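Local atomic coordinates of LP1413 - SCCmec type IV-encoded DNA binding protein (Staphylococcus aureus, PDB entry 6BTC), a protein that binds single-stranded DNA and is encoded by a staphylococcal cassette chromosome element of Staphylococcus aureus. Residues A[23-29]-A[75-81]; A[17-21]-A[62-66]; A[28-33]-A[49-53]. One frame throughout, in Å; residues are numbered along the deposited sequence.

Contact 1 (A[23-29]-A[75-81]); sequences PVGSTFT and LLYQKIG
Phe-28 lays one face of its ring over CB of Tyr-77, which stands 4.0 Å from the Phe-28 ring centroid in a CH-pi contact. They form an antiparallel hydrogen-bonded pair (Phe-28 N to Tyr-77 O 2.9 Å, Tyr-77 N to Phe-28 O 2.8 Å), with chi1 p and m respectively. Next comes the non-hydrogen-bonded pair Thr-27/Gln-78, CA atoms 4.2 Å apart and side chains on the other face, then Lys-79 N donates to Ser-26 O (3.0 Å). Lys-79 (chi1 t, chi2 p) packs CB 3.6 Å from Pro-23 O, its NZ bonded to Gln-22 O and Phe-20 O. A type II turn, Pro-23 to Ser-26, with Gly-25 at 84/-24, precedes the strand; Gly-25 N meets Lys-79 O at 2.7 Å, and Gln-78 NE2 reaches Gly-25 O at 2.8 Å. This is consistent with the short first strand of a winged-helix domain. Strand 74-79 is the middle of the sheet, beside strand 65-71, while Tyr-77 faces Ala-54 and Ile-57 of helix 43-59.

Contact 2 (A[17-21]-A[62-66]); sequences AKSFQ and GLPFK
Two phenylalanines, with a serine beside them, carry most of this contact between the C-terminal part of helix 6-21 and the segment that leads into strand 65-71. Phe-65 has an extended backbone conformation (-144/153) and chi1 m; its CA-to-CB bond points toward the helix, and the ring presents its edge to the face of Phe-20: the centroids lie 5.4 Å apart with planes at 68°, a T-shaped pair. The CA-to-CB bond of Phe-20 (chi1 -83°) runs sideways, but the ring swings back over Phe-65 CZ, with Phe-20 CG 4.3 Å from Phe-65 CZ. Beyond that atom the Phe-20 ring continues onto the preceding loop, where Phe-20 CE1 meets Pro-64 CD at 3.6 Å and Phe-20 CZ meets Leu-63 CD2 at 3.9 Å. Pro-64 is the centre of an inverse gamma turn (-85/56), and the nearest CA pair across the segments is Phe-20 to Pro-64, 7.7 Å. Ser-19, in rotamer p, borders the tip of the Phe-65 ring: Ser-19 O lies 3.3 Å from Phe-65 CE1, and Ser-19 OG 3.3 Å from Phe-65 CZ. That hydroxyl is hydrogen-bonded within its own helix, to Ile-16 O. A nearby polar tie to the sheet is Lys-79 NZ to Phe-20 O; the two segments themselves share no hydrogen bond and rely on ring edge against ring face and on apolar contact.

Contact 3 (A[28-33]-A[49-53]); sequences FTYGEL and VGRRF
Gly-50 leaves a shallow notch in helix 43-59, and the ring of Tyr-30 fills it. Tyr-30, with chi1 t, points toward that helix and lays a face over the glycine, Gly-50 CA standing 3.5 Å from the ring centroid, a CH-pi contact. The hollow depends on the missing side chain, since a CB on Gly-50 would come within 3.1 Å of Tyr-30 CE2. The nearest CA pair, Tyr-30 to Gly-50, is 6.5 Å apart. Val-49 and Phe-53 border the notch: Tyr-30 OH, which makes a weak hydrogen bond with Gln-46 O, lies 3.6 Å from Val-49 CB, and Tyr-30 CD1 3.9 Å from Phe-53 CD2. Helix 30-34 on the long helix 43-59 matches the helix-turn-helix of a winged-helix fold, whose second helix probably serves in recognition, as in relatives. A capping box starts the short helix: Glu-32 N donates to Thr-29 OG1 and Thr-29 N to Glu-32 OE1, each at 3.2 Å. Phe-53, also chi1 t, is the matching bump; its tip abuts the surface formed by Phe-28 and Leu-33, with Phe-53 CZ 4.2 Å from Phe-28 CE2 and 4.5 Å from Leu-33 CD1. Leu-11 and Ile-15 of helix 6-21 touch Tyr-30.

In the fold
Contacts 1 and 2 reach the buried contact 3 through Phe-28, Tyr-77, Phe-65 and Ser-19. Contacts 1 and 2, whose centres lie 8 Å apart, are bound through neighbouring strands, with Gln-78 N 2.9 Å from Lys-66 O, and through Lys-79, whose NZ lies 2.9 Å from Phe-20 O of helix 6-21. Contact 3 lies 12 Å from each of them, centre to centre, and shares Phe-28 and Thr-29 with contact 1. Phe-28 CZ touches Phe-65 CD1 of contact 2 at 3.7 Å, and Tyr-77 CE2 of contact 1 touches Phe-53 CE2 at 3.9 Å. Contact 3 is nested along the chain inside the loops closed by the other two.

Contact 1 (A[23-29]-A[75-81])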
loop_
_atom_site.group_PDB
_atom_site.type_symbol
_atom_site.label_atom_id
_atom_site.label_comp_id
_atom_site.label_asym_id
_atom_site.label_seq_id
_atom_site.Cartn_x
_atom_site.Cartn_y
_atom_site.Cartn_z
ATOM N N PRO A 23 3.739 7.293 9.922
ATOM C CA PRO A 23 3.641 7.458 11.377
ATOM C C PRO A 23 2.266 7.073 11.899
ATOM O O PRO A 23 1.250 7.184 11.206
ATOM C CB PRO A 23 3.920 8.954 11.587
ATOM C CG PRO A 23 3.642 9.596 10.271
ATOM C CD PRO A 23 3.972 8.574 9.229
ATOM N N VAL A 24 2.250 6.600 13.145
ATOM C CA VAL A 24 1.004 6.204 13.784
ATOM C C VAL A 24 -0.016 7.326 13.674
ATOM O O VAL A 24 0.314 8.507 13.816
ATOM C CB VAL A 24 1.262 5.817 15.250
ATOM C CG1 VAL A 24 -0.046 5.478 15.951
ATOM C CG2 VAL A 24 2.206 4.630 15.313
ATOM N N GLY A 25 -1.270 6.948 13.419
ATOM C CA GLY A 25 -2.352 7.879 13.240
ATOM C C GLY A 25 -2.503 8.456 11.849
ATOM O O GLY A 25 -3.600 8.899 11.499
ATOM N N SER A 26 -1.450 8.484 11.043
ATOM C CA SER A 26 -1.567 9.109 9.730
ATOM C C SER A 26 -2.505 8.317 8.824
ATOM O O SER A 26 -2.561 7.085 8.874
ATOM C CB SER A 26 -0.198 9.226 9.061
ATOM O OG SER A 26 0.404 7.968 8.916
ATOM N N THR A 27 -3.253 9.041 7.997
ATOM C CA THR A 27 -4.084 8.444 6.961
ATOM C C THR A 27 -3.406 8.558 5.601
ATOM O O THR A 27 -2.619 9.472 5.357
ATOM C CB THR A 27 -5.466 9.101 6.899
ATOM O OG1 THR A 27 -5.363 10.443 6.405
ATOM C CG2 THR A 27 -6.119 9.114 8.266
ATOM N N PHE A 28 -3.707 7.611 4.714
ATOM C CA PHE A 28 -3.090 7.591 3.395
ATOM C C PHE A 28 -3.901 6.705 2.455
ATOM O O PHE A 28 -4.659 5.827 2.888
ATOM C CB PHE A 28 -1.647 7.099 3.466
ATOM C CG PHE A 28 -1.515 5.679 3.945
ATOM C CD1 PHE A 28 -1.466 5.397 5.298
ATOM C CD2 PHE A 28 -1.448 4.629 3.044
ATOM C CE1 PHE A 28 -1.348 4.099 5.754
ATOM C CE2 PHE A 28 -1.336 3.325 3.489
ATOM C CZ PHE A 28 -1.285 3.058 4.845
ATOM N N THR A 29 -3.732 6.963 1.161
ATOM C CA THR A 29 -4.243 6.125 0.082
ATOM C C THR A 29 -3.092 5.489 -0.687
ATOM O O THR A 29 -1.923 5.880 -0.569
ATOM C CB THR A 29 -5.088 6.925 -0.908
ATOM O OG1 THR A 29 -4.228 7.777 -1.680
ATOM C CG2 THR A 29 -6.131 7.752 -0.196
ATOM N N LEU A 75 -9.910 4.005 -1.259
ATOM C CA LEU A 75 -9.945 3.629 0.144
ATOM C C LEU A 75 -8.940 4.464 0.930
ATOM O O LEU A 75 -7.807 4.683 0.487
ATOM C CB LEU A 75 -9.635 2.144 0.309
ATOM C CG LEU A 75 -10.710 1.155 -0.165
ATOM C CD1 LEU A 75 -10.198 -0.258 0.010
ATOM C CD2 LEU A 75 -12.013 1.333 0.588
ATOM N N LEU A 76 -9.369 4.941 2.097
ATOM C CA LEU A 76 -8.503 5.666 3.021
ATOM C C LEU A 76 -8.055 4.724 4.135
ATOM O O LEU A 76 -8.888 4.178 4.867
ATOM C CB LEU A 76 -9.224 6.877 3.605
ATOM C CG LEU A 76 -8.348 7.831 4.430
ATOM C CD1 LEU A 76 -7.200 8.420 3.595
ATOM C CD2 LEU A 76 -9.193 8.948 4.996
ATOM N N TYR A 77 -6.750 4.534 4.254
ATOM C CA TYR A 77 -6.168 3.722 5.308
ATOM C C TYR A 77 -5.613 4.602 6.426
ATOM O O TYR A 77 -5.411 5.809 6.266
ATOM C CB TYR A 77 -5.052 2.833 4.757
ATOM C CG TYR A 77 -5.483 1.954 3.602
ATOM C CD1 TYR A 77 -6.178 0.771 3.822
ATOM C CD2 TYR A 77 -5.180 2.302 2.292
ATOM C CE1 TYR A 77 -6.564 -0.032 2.772
ATOM C CE2 TYR A 77 -5.565 1.503 1.234
ATOM C CZ TYR A 77 -6.255 0.340 1.479
ATOM O OH TYR A 77 -6.640 -0.455 0.427
ATOM N N GLN A 78 -5.374 3.971 7.573
ATOM C CA GLN A 78 -4.731 4.623 8.700
ATOM C C GLN A 78 -3.736 3.662 9.316
ATOM O O GLN A 78 -4.068 2.499 9.566
ATOM C CB GLN A 78 -5.750 5.062 9.756
ATOM C CG GLN A 78 -5.104 5.708 10.973
ATOM C CD GLN A 78 -6.124 6.256 11.944
ATOM O OE1 GLN A 78 -7.108 5.597 12.279
ATOM N NE2 GLN A 78 -5.902 7.476 12.389
ATOM N N LYS A 79 -2.506 4.135 9.494
ATOM C CA LYS A 79 -1.521 3.436 10.303
ATOM C C LYS A 79 -1.918 3.532 11.777
ATOM O O LYS A 79 -2.189 4.622 12.288
ATOM C CB LYS A 79 -0.148 4.048 10.071
ATOM C CG LYS A 79 0.984 3.474 10.892
ATOM C CD LYS A 79 1.541 2.216 10.276
ATOM C CE LYS A 79 2.583 1.606 11.170
ATOM N NZ LYS A 79 3.763 2.488 11.322
ATOM N N ILE A 80 -1.967 2.391 12.459
ATOM C CA ILE A 80 -2.397 2.345 13.847
ATOM C C ILE A 80 -1.257 1.801 14.686
ATOM O O ILE A 80 -0.248 1.315 14.180
ATOM C CB ILE A 80 -3.675 1.509 14.053
ATOM C CG1 ILE A 80 -3.420 0.034 13.727
ATOM C CG2 ILE A 80 -4.798 2.051 13.178
ATOM C CD1 ILE A 80 -4.579 -0.878 14.100
ATOM N N GLY A 81 -1.450 1.863 15.989
ATOM C CA GLY A 81 -0.375 1.573 16.899
ATOM C C GLY A 81 -0.111 0.089 17.030
ATOM O O GLY A 81 -1.014 -0.749 16.996
#

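Contact 2 (A[17-21]-A[62-66])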
loop_
_atom_site.group_PDB
_atom_site.type_symbol
_atom_site.label_atom_id
_atom_site.label_comp_id
_atom_site.label_asym_id
_atom_site.label_seq_id
_atom_site.Cartn_x
_atom_site.Cartn_y
_atom_site.Cartn_z
ATOM N N ALA A 17 6.859 -1.213 2.115
ATOM C CA ALA A 17 7.778 -0.540 3.025
ATOM C C ALA A 17 7.282 0.862 3.358
ATOM O O ALA A 17 7.241 1.259 4.526
ATOM C CB ALA A 17 9.168 -0.493 2.398
ATOM N N LYS A 18 6.862 1.610 2.338
ATOM C CA LYS A 18 6.386 2.968 2.562
ATOM C C LYS A 18 5.143 2.990 3.456
ATOM O O LYS A 18 4.967 3.924 4.243
ATOM C CB LYS A 18 6.105 3.641 1.217
ATOM C CG LYS A 18 5.979 5.156 1.262
ATOM C CD LYS A 18 7.317 5.858 1.533
ATOM C CE LYS A 18 7.127 7.386 1.637
ATOM N NZ LYS A 18 8.378 8.134 1.991
ATOM N N SER A 19 4.271 1.984 3.360
ATOM C CA SER A 19 3.106 1.958 4.242
ATOM C C SER A 19 3.526 1.757 5.697
ATOM O O SER A 19 3.012 2.429 6.594
ATOM C CB SER A 19 2.137 0.861 3.808
ATOM O OG SER A 19 2.702 -0.410 4.099
ATOM N N PHE A 20 4.483 0.866 5.949
ATOM C CA PHE A 20 4.927 0.645 7.323
ATOM C C PHE A 20 5.620 1.871 7.902
ATOM O O PHE A 20 5.586 2.075 9.120
ATOM C CB PHE A 20 5.878 -0.548 7.400
ATOM C CG PHE A 20 5.191 -1.889 7.476
ATOM C CD1 PHE A 20 4.739 -2.390 8.687
ATOM C CD2 PHE A 20 5.030 -2.665 6.338
ATOM C CE1 PHE A 20 4.125 -3.638 8.762
ATOM C CE2 PHE A 20 4.416 -3.910 6.406
ATOM C CZ PHE A 20 3.969 -4.397 7.619
ATOM N N GLN A 21 6.256 2.686 7.059
ATOM C CA GLN A 21 6.946 3.886 7.516
ATOM C C GLN A 21 5.996 5.016 7.868
ATOM O O GLN A 21 6.417 5.987 8.495
ATOM C CB GLN A 21 7.920 4.385 6.448
ATOM C CG GLN A 21 9.127 3.518 6.286
ATOM C CD GLN A 21 10.093 4.046 5.235
ATOM O OE1 GLN A 21 10.101 5.238 4.913
ATOM N NE2 GLN A 21 10.909 3.153 4.692
ATOM N N GLY A 62 -2.810 -9.063 11.561
ATOM C CA GLY A 62 -1.782 -8.495 12.399
ATOM C C GLY A 62 -1.043 -7.324 11.803
ATOM O O GLY A 62 -0.024 -6.915 12.365
ATOM N N LEU A 63 -1.509 -6.781 10.688
ATOM C CA LEU A 63 -0.859 -5.610 10.115
ATOM C C LEU A 63 -1.311 -4.346 10.841
ATOM O O LEU A 63 -2.465 -4.243 11.255
ATOM C CB LEU A 63 -1.185 -5.471 8.630
ATOM C CG LEU A 63 -0.653 -6.551 7.683
ATOM C CD1 LEU A 63 -1.029 -6.184 6.258
ATOM C CD2 LEU A 63 0.840 -6.714 7.817
ATOM N N PRO A 64 -0.433 -3.363 10.984
ATOM C CA PRO A 64 -0.780 -2.149 11.734
ATOM C C PRO A 64 -1.507 -1.120 10.873
ATOM O O PRO A 64 -1.092 0.038 10.774
ATOM C CB PRO A 64 0.592 -1.647 12.186
ATOM C CG PRO A 64 1.492 -2.019 11.065
ATOM C CD PRO A 64 0.973 -3.340 10.537
ATOM N N PHE A 65 -2.610 -1.545 10.262
ATOM C CA PHE A 65 -3.393 -0.690 9.383
ATOM C C PHE A 65 -4.863 -1.020 9.556
ATOM O O PHE A 65 -5.219 -2.142 9.896
ATOM C CB PHE A 65 -3.036 -0.872 7.894
ATOM C CG PHE A 65 -1.568 -0.771 7.590
ATOM C CD1 PHE A 65 -0.949 0.452 7.495
ATOM C CD2 PHE A 65 -0.824 -1.905 7.351
ATOM C CE1 PHE A 65 0.413 0.549 7.189
ATOM C CE2 PHE A 65 0.530 -1.821 7.044
ATOM C CZ PHE A 65 1.146 -0.582 6.965
ATOM N N LYS A 66 -5.715 -0.040 9.292
ATOM C CA LYS A 66 -7.131 -0.301 9.153
ATOM C C LYS A 66 -7.712 0.680 8.147
ATOM O O LYS A 66 -7.105 1.704 7.819
ATOM C CB LYS A 66 -7.855 -0.197 10.498
ATOM C CG LYS A 66 -7.968 1.201 11.047
ATOM C CD LYS A 66 -8.493 1.183 12.479
ATOM C CE LYS A 66 -8.592 2.589 13.073
ATOM N NZ LYS A 66 -9.002 2.556 14.519
#

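Contact 3 (A[28-33]-A[49-53])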
loop_
_atom_site.group_PDB
_atom_site.type_symbol
_atom_site.label_atom_id
_atom_site.label_comp_id
_atom_site.label_asym_id
_atom_site.label_seq_id
_atom_site.Cartn_x
_atom_site.Cartn_y
_atom_site.Cartn_z
ATOM N N PHE A 28 -3.707 7.611 4.714
ATOM C CA PHE A 28 -3.090 7.591 3.395
ATOM C C PHE A 28 -3.901 6.705 2.455
ATOM O O PHE A 28 -4.659 5.827 2.888
ATOM C CB PHE A 28 -1.647 7.099 3.466
ATOM C CG PHE A 28 -1.515 5.679 3.945
ATOM C CD1 PHE A 28 -1.466 5.397 5.298
ATOM C CD2 PHE A 28 -1.448 4.629 3.044
ATOM C CE1 PHE A 28 -1.348 4.099 5.754
ATOM C CE2 PHE A 28 -1.336 3.325 3.489
ATOM C CZ PHE A 28 -1.285 3.058 4.845
ATOM N N THR A 29 -3.732 6.963 1.161
ATOM C CA THR A 29 -4.243 6.125 0.082
ATOM C C THR A 29 -3.092 5.489 -0.687
ATOM O O THR A 29 -1.923 5.880 -0.569
ATOM C CB THR A 29 -5.088 6.925 -0.908
ATOM O OG1 THR A 29 -4.228 7.777 -1.680
ATOM C CG2 THR A 29 -6.131 7.752 -0.196
ATOM N N TYR A 30 -3.446 4.496 -1.501
ATOM C CA TYR A 30 -2.451 3.857 -2.354
ATOM C C TYR A 30 -1.804 4.867 -3.299
ATOM O O TYR A 30 -0.582 4.852 -3.492
ATOM C CB TYR A 30 -3.095 2.724 -3.154
ATOM C CG TYR A 30 -2.205 2.213 -4.255
ATOM C CD1 TYR A 30 -1.088 1.451 -3.959
ATOM C CD2 TYR A 30 -2.467 2.511 -5.587
ATOM C CE1 TYR A 30 -0.261 0.982 -4.950
ATOM C CE2 TYR A 30 -1.643 2.046 -6.595
ATOM C CZ TYR A 30 -0.543 1.285 -6.269
ATOM O OH TYR A 30 0.286 0.818 -7.250
ATOM N N GLY A 31 -2.611 5.740 -3.909
ATOM C CA GLY A 31 -2.081 6.691 -4.867
ATOM C C GLY A 31 -1.128 7.694 -4.250
ATOM O O GLY A 31 -0.187 8.144 -4.905
ATOM N N GLU A 32 -1.351 8.064 -2.987
ATOM C CA GLU A 32 -0.414 8.960 -2.319
ATOM C C GLU A 32 0.945 8.299 -2.152
ATOM O O GLU A 32 1.982 8.941 -2.353
ATOM C CB GLU A 32 -0.981 9.398 -0.974
ATOM C CG GLU A 32 -2.141 10.367 -1.128
ATOM C CD GLU A 32 -2.872 10.628 0.167
ATOM O OE1 GLU A 32 -2.543 9.977 1.188
ATOM O OE2 GLU A 32 -3.777 11.488 0.156
ATOM N N LEU A 33 0.963 7.009 -1.813
ATOM C CA LEU A 33 2.234 6.308 -1.687
ATOM C C LEU A 33 2.855 6.061 -3.049
ATOM O O LEU A 33 4.078 6.122 -3.202
ATOM C CB LEU A 33 2.039 4.981 -0.959
ATOM C CG LEU A 33 1.383 5.008 0.420
ATOM C CD1 LEU A 33 1.320 3.601 0.973
ATOM C CD2 LEU A 33 2.149 5.913 1.352
ATOM N N VAL A 49 -0.432 -3.488 -8.991
ATOM C CA VAL A 49 0.138 -3.380 -7.653
ATOM C C VAL A 49 -0.890 -2.819 -6.682
ATOM O O VAL A 49 -0.971 -3.254 -5.531
ATOM C CB VAL A 49 1.417 -2.525 -7.671
ATOM C CG1 VAL A 49 1.918 -2.281 -6.240
ATOM C CG2 VAL A 49 2.495 -3.213 -8.497
ATOM N N GLY A 50 -1.680 -1.842 -7.127
ATOM C CA GLY A 50 -2.731 -1.310 -6.279
ATOM C C GLY A 50 -3.634 -2.395 -5.737
ATOM O O GLY A 50 -3.950 -2.425 -4.546
ATOM N N ARG A 51 -4.045 -3.320 -6.605
ATOM C CA ARG A 51 -4.970 -4.362 -6.179
ATOM C C ARG A 51 -4.269 -5.398 -5.310
ATOM O O ARG A 51 -4.824 -5.847 -4.302
ATOM C CB ARG A 51 -5.626 -5.008 -7.398
ATOM C CG ARG A 51 -6.687 -4.120 -8.072
ATOM C CD ARG A 51 -7.411 -4.835 -9.225
ATOM N NE ARG A 51 -6.722 -4.693 -10.512
ATOM C CZ ARG A 51 -7.043 -3.811 -11.461
ATOM N NH1 ARG A 51 -8.059 -2.966 -11.302
ATOM N NH2 ARG A 51 -6.340 -3.774 -12.586
ATOM N N ARG A 52 -3.038 -5.775 -5.653
ATOM C CA ARG A 52 -2.313 -6.682 -4.773
ATOM C C ARG A 52 -2.090 -6.048 -3.402
ATOM O O ARG A 52 -2.004 -6.757 -2.390
ATOM C CB ARG A 52 -0.984 -7.091 -5.405
ATOM C CG ARG A 52 -0.187 -8.071 -4.551
ATOM C CD ARG A 52 1.209 -8.312 -5.077
ATOM N NE ARG A 52 1.929 -9.208 -4.185
ATOM C CZ ARG A 52 3.208 -9.534 -4.313
ATOM N NH1 ARG A 52 3.927 -9.039 -5.315
ATOM N NH2 ARG A 52 3.767 -10.367 -3.442
ATOM N N PHE A 53 -2.003 -4.716 -3.349
ATOM C CA PHE A 53 -1.812 -4.016 -2.084
ATOM C C PHE A 53 -3.109 -3.961 -1.294
ATOM O O PHE A 53 -3.119 -4.238 -0.093
ATOM C CB PHE A 53 -1.295 -2.600 -2.340
ATOM C CG PHE A 53 -1.244 -1.740 -1.112
ATOM C CD1 PHE A 53 -0.258 -1.920 -0.160
ATOM C CD2 PHE A 53 -2.178 -0.739 -0.924
ATOM C CE1 PHE A 53 -0.208 -1.117 0.958
ATOM C CE2 PHE A 53 -2.138 0.058 0.192
ATOM C CZ PHE A 53 -1.148 -0.131 1.132
#